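Local structure of putative thioesterase (Syntrophus aciditrophicus SB, 3HDU) at residues Q41-F46 / V120-N125; M72-A77 / A133-E138; L106-L111 / L146-S151; M80-K85 / V126-K131; S68-T73 / G150-I155. The protein probably hydrolyses thioesters, as a hotdog-fold protein of the PaaI-like thioesterase family. One frame throughout, in Å; residues are numbered along the deposited sequence. Where two conformers were deposited one is given.

Contact 1. Residues Q41-F46 / V120-N125; sequences QVKLSF and VCTGYN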
# COMPACT_ATOMS: atom_id res chain seq x y z
N GLN A 41 -2.96 22.64 -8.60
CA GLN A 41 -1.75 22.15 -9.31
C GLN A 41 -0.55 23.11 -9.22
O GLN A 41 -0.72 24.33 -9.30
CB GLN A 41 -2.11 21.92 -10.79
CG GLN A 41 -1.00 21.39 -11.71
CD GLN A 41 -1.47 21.16 -13.14
OE1 GLN A 41 -2.67 21.13 -13.43
NE2 GLN A 41 -0.51 20.98 -14.04
N VAL A 42 0.65 22.55 -9.05
CA VAL A 42 1.93 23.29 -9.05
C VAL A 42 2.92 22.58 -9.98
O VAL A 42 2.74 21.41 -10.30
CB VAL A 42 2.55 23.44 -7.63
CG1 VAL A 42 1.58 24.15 -6.70
CG2 VAL A 42 2.98 22.09 -7.06
N LYS A 43 3.96 23.29 -10.39
CA LYS A 43 4.98 22.75 -11.30
C LYS A 43 6.35 23.37 -11.00
O LYS A 43 6.51 24.59 -11.11
CB LYS A 43 4.58 23.03 -12.75
CG LYS A 43 5.46 22.40 -13.84
CD LYS A 43 5.00 22.86 -15.22
CE LYS A 43 5.96 22.41 -16.31
NZ LYS A 43 5.65 23.09 -17.62
N LEU A 44 7.31 22.53 -10.61
CA LEU A 44 8.69 22.94 -10.33
C LEU A 44 9.64 22.31 -11.33
O LEU A 44 9.44 21.16 -11.73
CB LEU A 44 9.10 22.52 -8.92
CG LEU A 44 8.34 23.12 -7.73
CD1 LEU A 44 8.87 22.52 -6.45
CD2 LEU A 44 8.47 24.64 -7.69
N SER A 45 10.65 23.07 -11.76
CA SER A 45 11.72 22.57 -12.64
C SER A 45 13.00 22.59 -11.82
O SER A 45 13.24 23.53 -11.04
CB SER A 45 11.85 23.39 -13.91
OG SER A 45 12.15 24.74 -13.63
N PHE A 46 13.82 21.55 -11.98
CA PHE A 46 15.07 21.38 -11.25
C PHE A 46 16.24 21.27 -12.20
O PHE A 46 16.06 20.88 -13.35
CB PHE A 46 14.98 20.12 -10.40
CG PHE A 46 13.90 20.16 -9.36
CD1 PHE A 46 12.60 19.73 -9.67
CD2 PHE A 46 14.16 20.62 -8.07
CE1 PHE A 46 11.58 19.77 -8.69
CE2 PHE A 46 13.16 20.67 -7.09
CZ PHE A 46 11.86 20.24 -7.40
N VAL A 120 11.63 18.14 -14.56
CA VAL A 120 10.44 18.90 -14.15
C VAL A 120 9.49 17.98 -13.40
O VAL A 120 9.34 16.80 -13.75
CB VAL A 120 9.74 19.59 -15.38
CG1 VAL A 120 9.39 18.59 -16.47
CG2 VAL A 120 8.50 20.36 -14.94
N CYS A 121 8.87 18.52 -12.35
CA CYS A 121 7.93 17.79 -11.49
C CYS A 121 6.64 18.60 -11.33
O CYS A 121 6.70 19.77 -10.98
CB CYS A 121 8.57 17.55 -10.13
SG CYS A 121 7.60 16.53 -9.01
N THR A 122 5.50 17.97 -11.64
CA THR A 122 4.16 18.57 -11.52
C THR A 122 3.44 17.90 -10.34
O THR A 122 3.37 16.68 -10.30
CB THR A 122 3.33 18.36 -12.80
OG1 THR A 122 4.02 18.94 -13.93
CG2 THR A 122 1.95 19.01 -12.68
N GLY A 123 2.91 18.70 -9.40
CA GLY A 123 2.17 18.19 -8.23
C GLY A 123 0.69 18.51 -8.36
O GLY A 123 0.34 19.66 -8.58
N TYR A 124 -0.17 17.49 -8.24
CA TYR A 124 -1.64 17.65 -8.32
C TYR A 124 -2.23 17.43 -6.93
O TYR A 124 -2.06 16.35 -6.36
CB TYR A 124 -2.26 16.63 -9.28
CG TYR A 124 -1.67 16.63 -10.67
CD1 TYR A 124 -2.15 17.52 -11.65
CD2 TYR A 124 -0.66 15.73 -11.02
CE1 TYR A 124 -1.61 17.52 -12.95
CE2 TYR A 124 -0.11 15.72 -12.32
CZ TYR A 124 -0.59 16.61 -13.28
OH TYR A 124 -0.05 16.60 -14.54
N ASN A 125 -2.93 18.44 -6.39
CA ASN A 125 -3.55 18.34 -5.06
C ASN A 125 -4.86 17.54 -5.23
O ASN A 125 -5.85 18.07 -5.73
CB ASN A 125 -3.77 19.74 -4.46
CG ASN A 125 -4.00 19.71 -2.94
OD1 ASN A 125 -4.76 18.89 -2.41
ND2 ASN A 125 -3.35 20.63 -2.23
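Residues Gln41-Phe46 and Val120-Asn125 are antiparallel neighbours in the hotdog sheet, laced together by two backbone hydrogen bonds at the Val42-Gly123 pair and two more at Leu44-Cys121. The straightest of the four runs from Cys121 N to Leu44 O, 2.8 Å long with 178° at the hydrogen. Gln41 has the most surface buried. Its CG is anti to the backbone N (chi1 -179°) and the chain continues extended, which lays the amide alongside the Tyr124 ring, both side chains pointing the same way. Gln41 CD comes to 3.6 Å from Tyr124 CE1, and the amide and ring planes are 51° apart. Gln41 NE2 meets the methyl of its other neighbour, Thr122 CG2, at 3.4 Å. The far end of Tyr124 reaches a subunit boundary, where its OH makes a weak hydrogen bond to Asn130 N of the second subunit. Val120 is the counterpart at the other end of this face. Val120 CG2, anti to its own N, lies 3.4 Å from Leu44 O and 3.5 Å from Lys43 CE, the extended lysine chain crossing it obliquely. Cys121 is on the opposite face with Val42 and Leu44, against helix 58-85. Here Cys121 CB approaches the Phe46 ring at its edge, near the ring plane, 4.0 Å from Phe46 CE1.

Contact 2. Residues M72-A77 / A133-E138; sequences MTAGLA and AVIRTE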
# COMPACT_ATOMS: atom_id res chain seq x y z
N MSE A 72 9.43 18.27 -2.27
CA MSE A 72 9.38 19.74 -2.36
C MSE A 72 8.19 20.21 -3.20
O MSE A 72 7.51 21.17 -2.81
CB MSE A 72 10.68 20.31 -2.94
CG MSE A 72 11.89 20.19 -2.01
SE MSE A 72 11.73 21.26 -0.40
CE MSE A 72 11.59 23.01 -1.19
N THR A 73 7.97 19.56 -4.35
CA THR A 73 6.84 19.86 -5.23
C THR A 73 5.52 19.62 -4.49
O THR A 73 4.62 20.47 -4.55
CB THR A 73 6.87 19.01 -6.54
OG1 THR A 73 8.11 19.24 -7.23
CG2 THR A 73 5.72 19.37 -7.48
N ALA A 74 5.44 18.49 -3.79
CA ALA A 74 4.26 18.14 -2.97
C ALA A 74 4.02 19.15 -1.85
O ALA A 74 2.87 19.52 -1.57
CB ALA A 74 4.41 16.73 -2.40
N GLY A 75 5.10 19.61 -1.21
CA GLY A 75 5.03 20.62 -0.15
C GLY A 75 4.45 21.95 -0.60
O GLY A 75 3.66 22.56 0.12
N LEU A 76 4.84 22.38 -1.80
CA LEU A 76 4.31 23.60 -2.42
C LEU A 76 2.84 23.42 -2.81
O LEU A 76 2.04 24.33 -2.61
CB LEU A 76 5.14 23.99 -3.65
CG LEU A 76 4.77 25.26 -4.43
CD1 LEU A 76 4.70 26.47 -3.52
CD2 LEU A 76 5.77 25.50 -5.55
N ALA A 77 2.49 22.25 -3.37
CA ALA A 77 1.09 21.94 -3.72
C ALA A 77 0.20 21.88 -2.48
O ALA A 77 -0.95 22.33 -2.52
CB ALA A 77 1.00 20.63 -4.50
N ALA A 133 -3.24 17.04 3.49
CA ALA A 133 -3.22 17.36 2.06
C ALA A 133 -2.54 16.20 1.34
O ALA A 133 -1.37 15.93 1.60
CB ALA A 133 -2.46 18.64 1.81
N VAL A 134 -3.28 15.50 0.47
CA VAL A 134 -2.75 14.36 -0.31
C VAL A 134 -2.43 14.88 -1.71
O VAL A 134 -3.31 15.42 -2.38
CB VAL A 134 -3.76 13.19 -0.37
CG1 VAL A 134 -3.26 12.06 -1.26
CG2 VAL A 134 -4.03 12.67 1.03
N ILE A 135 -1.17 14.72 -2.12
CA ILE A 135 -0.68 15.18 -3.43
C ILE A 135 -0.17 14.01 -4.27
O ILE A 135 0.52 13.12 -3.75
CB ILE A 135 0.49 16.22 -3.28
CG1 ILE A 135 0.02 17.49 -2.56
CG2 ILE A 135 1.06 16.61 -4.64
CD1 ILE A 135 -0.02 17.38 -1.06
N ARG A 136 -0.53 14.01 -5.55
CA ARG A 136 -0.04 13.04 -6.54
C ARG A 136 0.94 13.83 -7.42
O ARG A 136 0.62 14.94 -7.86
CB ARG A 136 -1.19 12.47 -7.37
N THR A 137 2.14 13.28 -7.64
CA THR A 137 3.17 13.94 -8.46
C THR A 137 3.66 13.10 -9.63
O THR A 137 3.59 11.87 -9.60
CB THR A 137 4.40 14.34 -7.62
OG1 THR A 137 4.96 13.17 -7.01
CG2 THR A 137 4.02 15.34 -6.56
N GLU A 138 4.13 13.78 -10.67
CA GLU A 138 4.73 13.16 -11.85
C GLU A 138 6.04 13.88 -12.11
O GLU A 138 6.02 15.10 -12.26
CB GLU A 138 3.83 13.29 -13.08
CG GLU A 138 2.47 12.64 -12.96
CD GLU A 138 1.62 12.81 -14.22
OE1 GLU A 138 2.15 13.24 -15.27
OE2 GLU A 138 0.41 12.51 -14.16
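In the hotdog fold a long helix is wrapped by an antiparallel sheet, and this contact sets one stretch of that helix, Met72-Ala77, on a central strand, Ala133-Glu138. The two segment axes come within 8.4 Å and run at 134° to one another, close enough because small residues line the helix here. Apolar packing does most of the work, with Ile135 at its centre. Its CG1 is anti to the carbonyl carbon and its CG2 anti to the backbone N, so the two branches spread beneath the helix. Ala77 CB touches Ile135 CG1 at 3.8 Å, and Ala74 CB meets Ile135 CG2 at 4.0 Å. Toward Thr137 the contact is looser: Ala74 CB lies 4.4 Å from Thr137 CG2, and Thr73 brings its own methyl towards the same group.

Polar atoms take part differently, for no hydrogen bond joins the two segments. The threonines present methyls to each other while their hydroxyls bond to backbone oxygens: Thr73 OG1 to Ala69 O one turn back in the helix, and Thr137 OG1, weakly, to Gly150 O on the adjoining strand. Ala77 O accepts a hydrogen bond from Asn125 ND2, a tie between helix and strand 118-128 beside this contact. The isoleucine also covers backbone of the helix: Ile135 CD1 lies 3.6 Å from Ala74 O.

Contact 3. Residues L106-L111 / L146-S151; sequences LHVEYL and LIAVGS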
# COMPACT_ATOMS: atom_id res chain seq x y z
N LEU A 106 5.69 9.59 2.28
CA LEU A 106 6.30 9.80 0.96
C LEU A 106 6.46 8.45 0.26
O LEU A 106 7.26 7.61 0.71
CB LEU A 106 7.67 10.47 1.10
CG LEU A 106 8.52 10.67 -0.16
CD1 LEU A 106 7.79 11.53 -1.19
CD2 LEU A 106 9.85 11.30 0.19
N HIS A 107 5.68 8.22 -0.79
CA HIS A 107 5.71 7.00 -1.60
C HIS A 107 6.16 7.41 -3.00
O HIS A 107 5.49 8.23 -3.63
CB HIS A 107 4.33 6.36 -1.66
CG HIS A 107 3.91 5.68 -0.39
ND1 HIS A 107 3.18 4.51 -0.38
CD2 HIS A 107 4.13 5.99 0.91
CE1 HIS A 107 2.95 4.14 0.86
NE2 HIS A 107 3.52 5.02 1.67
N VAL A 108 7.29 6.88 -3.46
CA VAL A 108 7.85 7.19 -4.78
C VAL A 108 8.16 5.90 -5.54
O VAL A 108 8.88 5.06 -5.02
CB VAL A 108 9.15 8.05 -4.67
CG1 VAL A 108 9.77 8.33 -6.05
CG2 VAL A 108 8.87 9.36 -3.94
N GLU A 109 7.60 5.78 -6.76
CA GLU A 109 7.82 4.65 -7.66
C GLU A 109 8.65 5.16 -8.85
O GLU A 109 8.26 6.13 -9.51
CB GLU A 109 6.47 4.08 -8.12
CG GLU A 109 5.41 3.91 -7.01
CD GLU A 109 5.88 3.09 -5.82
OE1 GLU A 109 6.61 2.09 -6.03
OE2 GLU A 109 5.51 3.43 -4.68
N TYR A 110 9.79 4.52 -9.12
CA TYR A 110 10.72 4.91 -10.18
C TYR A 110 10.60 4.00 -11.40
O TYR A 110 10.76 2.78 -11.28
CB TYR A 110 12.16 4.81 -9.65
CG TYR A 110 12.49 5.66 -8.43
CD1 TYR A 110 12.04 5.30 -7.15
CD2 TYR A 110 13.31 6.80 -8.54
CE1 TYR A 110 12.36 6.07 -6.02
CE2 TYR A 110 13.65 7.56 -7.41
CZ TYR A 110 13.17 7.19 -6.15
OH TYR A 110 13.48 7.93 -5.04
N LEU A 111 10.34 4.59 -12.57
CA LEU A 111 10.23 3.86 -13.85
C LEU A 111 11.58 3.61 -14.51
O LEU A 111 11.74 2.62 -15.23
CB LEU A 111 9.32 4.61 -14.83
CG LEU A 111 7.84 4.63 -14.48
CD1 LEU A 111 7.09 5.53 -15.45
CD2 LEU A 111 7.27 3.21 -14.51
N LEU A 146 8.44 10.20 -18.55
CA LEU A 146 8.07 9.94 -17.15
C LEU A 146 9.11 9.02 -16.49
O LEU A 146 9.22 7.87 -16.88
CB LEU A 146 6.67 9.30 -17.05
CG LEU A 146 6.10 9.08 -15.64
CD1 LEU A 146 5.77 10.42 -14.99
CD2 LEU A 146 4.87 8.20 -15.70
N ILE A 147 9.86 9.55 -15.53
CA ILE A 147 10.90 8.77 -14.81
C ILE A 147 10.49 8.33 -13.40
O ILE A 147 11.00 7.32 -12.91
CB ILE A 147 12.31 9.46 -14.83
CG1 ILE A 147 12.34 10.74 -14.01
CG2 ILE A 147 12.74 9.73 -16.29
CD1 ILE A 147 13.64 11.52 -14.17
N ALA A 148 9.57 9.07 -12.76
CA ALA A 148 9.06 8.70 -11.43
C ALA A 148 7.68 9.31 -11.13
O ALA A 148 7.33 10.35 -11.69
CB ALA A 148 10.05 9.08 -10.34
N VAL A 149 6.90 8.62 -10.30
CA VAL A 149 5.58 9.09 -9.84
C VAL A 149 5.59 9.02 -8.32
O VAL A 149 6.23 8.13 -7.74
CB VAL A 149 4.39 8.28 -10.43
CG1 VAL A 149 4.43 8.30 -11.95
CG2 VAL A 149 4.36 6.84 -9.92
N GLY A 150 4.90 9.96 -7.68
CA GLY A 150 4.85 10.02 -6.22
C GLY A 150 3.49 10.31 -5.63
O GLY A 150 2.66 10.96 -6.27
N SER A 151 3.26 9.76 -4.43
CA SER A 151 2.08 10.03 -3.61
C SER A 151 2.67 10.57 -2.31
O SER A 151 3.46 9.87 -1.65
CB SER A 151 1.25 8.78 -3.33
OG SER A 151 0.75 8.24 -4.54
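His107 O is held by two donors of the facing strand: a hydrogen bond from Ser151 N, 2.8 Å long and in the carbonyl plane, and a weaker CA-H...O contact from Gly150 CA at 3.2 Å. The reciprocal bond, from His107 N to Ser151 O, closes this antiparallel hydrogen-bonded pair, and Glu109 with Val149 repeats it. The fifth bond, Leu111 N to Ile147 O, is more bent, 147° at the hydrogen, and its donor stands 42° out of the carbonyl plane. It falls where Ile147 and Ala148 form a classic beta bulge opposite Leu139. Leu111 has the largest buried surface: with CG anti to its carbonyl carbon, it crosses Leu146 obliquely and brings CD1 to 3.5 Å from Leu146 CD2. On the face shared by Val108, Tyr110 and Ala148, Val108 CG1 sits over one face of the Tyr110 ring, 3.4 Å above its plane and offset toward the rim; Tyr110 OH bonds to Gly63 O. On the other face Glu109 bends away to bond Ser105 OG and His107 NE2 of the third subunit. Helix 58-85 covers the Val108-Tyr110 face, strand 132-141 flanks 146-156 on its other side, and the outer edge of 101-110 pairs antiparallel with a strand of the third subunit, carrying the sheet across the interface.

Contact 4. Residues M80-K85 / V126-K131; sequences MGFQEK and VRTGNK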
# COMPACT_ATOMS: atom_id res chain seq x y z
N MSE A 80 -0.56 25.51 -1.36
CA MSE A 80 -1.58 26.12 -2.23
C MSE A 80 -3.00 25.63 -1.94
O MSE A 80 -3.96 26.38 -2.15
CB MSE A 80 -1.25 25.92 -3.72
CG MSE A 80 0.03 26.60 -4.16
SE MSE A 80 -0.03 28.52 -4.02
CE MSE A 80 1.85 28.84 -4.10
N GLY A 81 -3.12 24.39 -1.48
CA GLY A 81 -4.40 23.82 -1.08
C GLY A 81 -4.87 24.43 0.23
O GLY A 81 -6.00 24.90 0.31
N PHE A 82 -4.00 24.44 1.24
CA PHE A 82 -4.33 24.99 2.57
C PHE A 82 -4.62 26.50 2.58
O PHE A 82 -5.55 26.93 3.28
CB PHE A 82 -3.25 24.68 3.62
CG PHE A 82 -3.17 23.23 4.03
CD1 PHE A 82 -4.25 22.62 4.66
CD2 PHE A 82 -1.99 22.50 3.86
CE1 PHE A 82 -4.19 21.27 5.07
CE2 PHE A 82 -1.90 21.15 4.28
CZ PHE A 82 -3.01 20.54 4.89
N GLN A 83 -3.84 27.28 1.84
CA GLN A 83 -4.04 28.75 1.79
C GLN A 83 -5.38 29.15 1.14
O GLN A 83 -5.94 30.19 1.50
CB GLN A 83 -2.84 29.47 1.14
CG GLN A 83 -2.64 29.25 -0.37
CD GLN A 83 -3.52 30.13 -1.28
OE1 GLN A 83 -3.98 29.67 -2.32
NE2 GLN A 83 -3.75 31.38 -0.88
N GLU A 84 -5.87 28.33 0.20
CA GLU A 84 -7.19 28.51 -0.43
C GLU A 84 -8.31 28.46 0.63
O GLU A 84 -9.25 29.26 0.57
CB GLU A 84 -7.41 27.44 -1.52
CG GLU A 84 -8.72 27.49 -2.34
CD GLU A 84 -8.74 28.54 -3.44
OE1 GLU A 84 -8.21 29.66 -3.25
OE2 GLU A 84 -9.32 28.24 -4.51
N LYS A 85 -8.18 27.54 1.59
CA LYS A 85 -9.13 27.42 2.72
C LYS A 85 -9.08 28.58 3.72
O LYS A 85 -10.04 28.79 4.47
CB LYS A 85 -8.96 26.10 3.47
CG LYS A 85 -9.29 24.88 2.63
CD LYS A 85 -9.33 23.62 3.48
CE LYS A 85 -9.74 22.40 2.67
NZ LYS A 85 -11.08 22.55 2.04
N VAL A 126 -4.82 16.26 -4.84
CA VAL A 126 -5.96 15.34 -4.98
C VAL A 126 -7.12 15.77 -4.07
O VAL A 126 -8.23 16.01 -4.56
CB VAL A 126 -5.56 13.86 -4.67
CG1 VAL A 126 -6.77 12.92 -4.77
CG2 VAL A 126 -4.47 13.39 -5.62
N ARG A 127 -6.85 15.85 -2.77
CA ARG A 127 -7.83 16.34 -1.79
C ARG A 127 -7.09 17.07 -0.66
O ARG A 127 -5.97 16.69 -0.30
CB ARG A 127 -8.72 15.19 -1.22
CG ARG A 127 -8.30 14.56 0.15
CD ARG A 127 -9.06 13.28 0.50
NE ARG A 127 -8.35 12.07 0.07
CZ ARG A 127 -7.40 11.42 0.76
NH1 ARG A 127 -6.99 11.83 1.97
NH2 ARG A 127 -6.84 10.33 0.23
N THR A 128 -7.71 18.14 -0.15
CA THR A 128 -7.20 18.89 1.00
C THR A 128 -8.30 18.81 2.05
O THR A 128 -9.37 19.41 1.88
CB THR A 128 -6.87 20.36 0.65
OG1 THR A 128 -5.88 20.40 -0.39
CG2 THR A 128 -6.31 21.11 1.87
N GLY A 129 -8.05 18.03 3.10
CA GLY A 129 -8.98 17.90 4.23
C GLY A 129 -8.75 19.04 5.20
O GLY A 129 -8.26 20.11 4.82
N ASN A 130 -9.09 18.82 6.46
CA ASN A 130 -8.91 19.83 7.50
C ASN A 130 -7.41 19.97 7.84
O ASN A 130 -6.85 21.06 7.75
CB ASN A 130 -9.74 19.48 8.75
CG ASN A 130 -9.67 20.54 9.84
OD1 ASN A 130 -9.50 21.73 9.58
ND2 ASN A 130 -9.84 20.10 11.09
N LYS A 131 -6.79 18.84 8.18
CA LYS A 131 -5.38 18.78 8.57
C LYS A 131 -4.44 18.04 7.62
O LYS A 131 -3.23 18.15 7.80
CB LYS A 131 -5.29 18.13 9.97
CG LYS A 131 -5.90 18.96 11.10
CD LYS A 131 -5.05 20.20 11.41
CE LYS A 131 -5.62 21.02 12.54
NZ LYS A 131 -4.72 22.15 12.87
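With CG anti to its carbonyl carbon (chi1 -71°), Phe82 swings its ring off the helix and across the turn that follows strand 118-128. Thr128 answers with CG2 anti to its backbone N and OG1 beside that N (chi1 -59°), so the methyl faces the ring and the lysine. The extended run of Lys85 carries CE over the backbone of the turn, and the bend at the last torsion (chi4 -59°) then turns NZ aside.

The ring and the methyl cross obliquely, Phe82 CD1 lying 3.8 Å from Thr128 CG2. Further round the ring, Phe82 CE1 reaches Asn130 O at 3.8 Å and Phe82 CZ reaches Lys131 O at the same distance. Lys85 CE comes to 3.1 Å from Thr128 O, a close carbon-to-carbonyl approach and no hydrogen bond. Gly81 lets the helix come in: its CA is 3.8 Å from Thr128 OG1, a hydroxyl that is hydrogen-bonded to Asn125 OD1. An alanine in place of Phe82 would lose the ring that spans Thr128 and the carbonyls of Asn130 and Lys131, and would probably leave the turn less firmly placed against the helix.

The turn also serves the assembly, Lys131 N being hydrogen-bonded to Glu138 OE1 of the fifth subunit. Just before it, Val126 and Arg127 both face Val134 in a classic beta bulge. The whole is the hotdog arrangement at one end of its long helix, packed against the turn of an antiparallel hairpin.

Contact 5. Residues S68-T73 / G150-I155; sequences SAIDMT and GSVSYI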
# COMPACT_ATOMS: atom_id res chain seq x y z
N SER A 68 13.61 13.99 -3.03
CA SER A 68 13.57 15.36 -2.50
C SER A 68 12.75 16.30 -3.38
O SER A 68 11.92 17.05 -2.86
CB SER A 68 14.97 15.94 -2.33
OG SER A 68 15.68 15.23 -1.34
N ALA A 69 12.97 16.25 -4.70
CA ALA A 69 12.23 17.07 -5.67
C ALA A 69 10.71 16.83 -5.60
O ALA A 69 9.93 17.79 -5.64
CB ALA A 69 12.73 16.81 -7.09
N ILE A 70 10.32 15.56 -5.51
CA ILE A 70 8.90 15.16 -5.37
C ILE A 70 8.32 15.69 -4.05
O ILE A 70 7.21 16.23 -4.04
CB ILE A 70 8.73 13.60 -5.51
CG1 ILE A 70 8.94 13.19 -6.97
CG2 ILE A 70 7.35 13.14 -5.04
CD1 ILE A 70 8.94 11.69 -7.22
N ASP A 71 9.08 15.55 -2.96
CA ASP A 71 8.69 16.03 -1.63
C ASP A 71 8.52 17.56 -1.60
O ASP A 71 7.60 18.06 -0.95
CB ASP A 71 9.71 15.59 -0.57
CG ASP A 71 9.24 15.86 0.86
OD1 ASP A 71 8.04 15.67 1.15
OD2 ASP A 71 10.07 16.24 1.71
N MSE A 72 9.43 18.27 -2.27
CA MSE A 72 9.38 19.74 -2.36
C MSE A 72 8.19 20.21 -3.20
O MSE A 72 7.51 21.17 -2.81
CB MSE A 72 10.68 20.31 -2.94
CG MSE A 72 11.89 20.19 -2.01
SE MSE A 72 11.73 21.26 -0.40
CE MSE A 72 11.59 23.01 -1.19
N THR A 73 7.97 19.56 -4.35
CA THR A 73 6.84 19.86 -5.23
C THR A 73 5.52 19.62 -4.49
O THR A 73 4.62 20.47 -4.55
CB THR A 73 6.87 19.01 -6.54
OG1 THR A 73 8.11 19.24 -7.23
CG2 THR A 73 5.72 19.37 -7.48
N GLY A 150 4.90 9.96 -7.68
CA GLY A 150 4.85 10.02 -6.22
C GLY A 150 3.49 10.31 -5.63
O GLY A 150 2.66 10.96 -6.27
N SER A 151 3.26 9.76 -4.43
CA SER A 151 2.08 10.03 -3.61
C SER A 151 2.67 10.57 -2.31
O SER A 151 3.46 9.87 -1.65
CB SER A 151 1.25 8.78 -3.33
OG SER A 151 0.75 8.24 -4.54
N VAL A 152 2.32 11.81 -1.96
CA VAL A 152 2.86 12.46 -0.77
C VAL A 152 1.72 13.05 0.07
O VAL A 152 0.82 13.68 -0.47
CB VAL A 152 3.83 13.60 -1.16
CG1 VAL A 152 4.53 14.17 0.08
CG2 VAL A 152 4.87 13.12 -2.17
N SER A 153 1.78 12.82 1.39
CA SER A 153 0.83 13.37 2.35
C SER A 153 1.54 14.40 3.22
O SER A 153 2.58 14.08 3.82
CB SER A 153 0.22 12.29 3.24
OG SER A 153 -0.89 11.67 2.59
N TYR A 154 1.00 15.63 3.26
CA TYR A 154 1.47 16.72 4.11
C TYR A 154 0.44 17.03 5.19
O TYR A 154 -0.77 16.95 4.94
CB TYR A 154 1.77 17.99 3.30
CG TYR A 154 3.21 18.08 2.87
CD1 TYR A 154 3.65 17.48 1.69
CD2 TYR A 154 4.15 18.75 3.66
CE1 TYR A 154 4.99 17.55 1.30
CE2 TYR A 154 5.49 18.83 3.28
CZ TYR A 154 5.91 18.23 2.10
OH TYR A 154 7.22 18.30 1.72
N ILE A 155 0.92 17.38 6.39
CA ILE A 155 0.07 17.78 7.51
C ILE A 155 0.57 19.09 8.13
O ILE A 155 1.75 19.42 8.01
CB ILE A 155 -0.05 16.69 8.60
CG1 ILE A 155 1.31 16.35 9.25
CG2 ILE A 155 -0.67 15.42 8.02
CD1 ILE A 155 1.21 15.36 10.38
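Asp71 and Tyr154 reach for each other across the gap between helix and strand, and their side chains cross at about a right angle while carboxylate and ring planes are only 16° apart. Asp71 holds CG anti to its backbone N (chi1 -170°), which turns OD1 to the tyrosine hydroxyl. That hydroxyl gives its proton to the main chain: Tyr154 OH donates to Asp71 O over 2.7 Å, standing 45° above the carbonyl plane. Asp71 OD1 is nearly as near, 2.8 Å from Tyr154 OH. The same carboxylate oxygen has its hydrogen bond with Thr103 OG1 of strand 101-110.

Nearer the start of both segments, Ile70 and Val152 cross obliquely. Ile70 CG2, anti to its own N, touches Val152 CG2 at 3.8 Å, and the second branch, Val152 CG1, lies 4.0 Å from Asp71 OD1. Beyond it Ile70 CG2 settles over the bare backbone of Gly150, 4.2 Å from its CA; a CB on that residue would come within 2.6 Å of the methyl. Met60 of the third subunit packs on Tyr154, so the contact lies near an interface.

A phenylalanine at Tyr154 would lose the hydroxyl and its bond to Asp71 O, and would probably leave the carboxylate beside an apolar ring. With the tyrosine proton directed to Asp71 O, Tyr154 OH and Asp71 OD1 still lie close together; in this buried setting a charged carboxylate may be costly, and the pKa of Asp71 could be raised, although the bond with Thr103 OG1 would partly offset this.

In the fold
All five contacts tie into one six-stranded antiparallel sheet, and contacts 2, 4 and 5 share helix 58-85, the central helix of the hotdog fold. Along that helix come 68-73, 72-77 and 80-85 in turn, so contacts 5 and 2 overlap, with centres about 5 Å apart, while the centre of contact 4 lies about 14 Å from that of contact 5. Contacts 1 and 3 are strand pairings on opposite sides of strand 132-141, about 13 Å apart between centres. Contact 3 shares Gly150 and Ser151 with contact 5. Contact 4 is nested inside the loops closed by contacts 2 and 5; the other pairs cross or share a stretch, so distant sequence is woven round one helix.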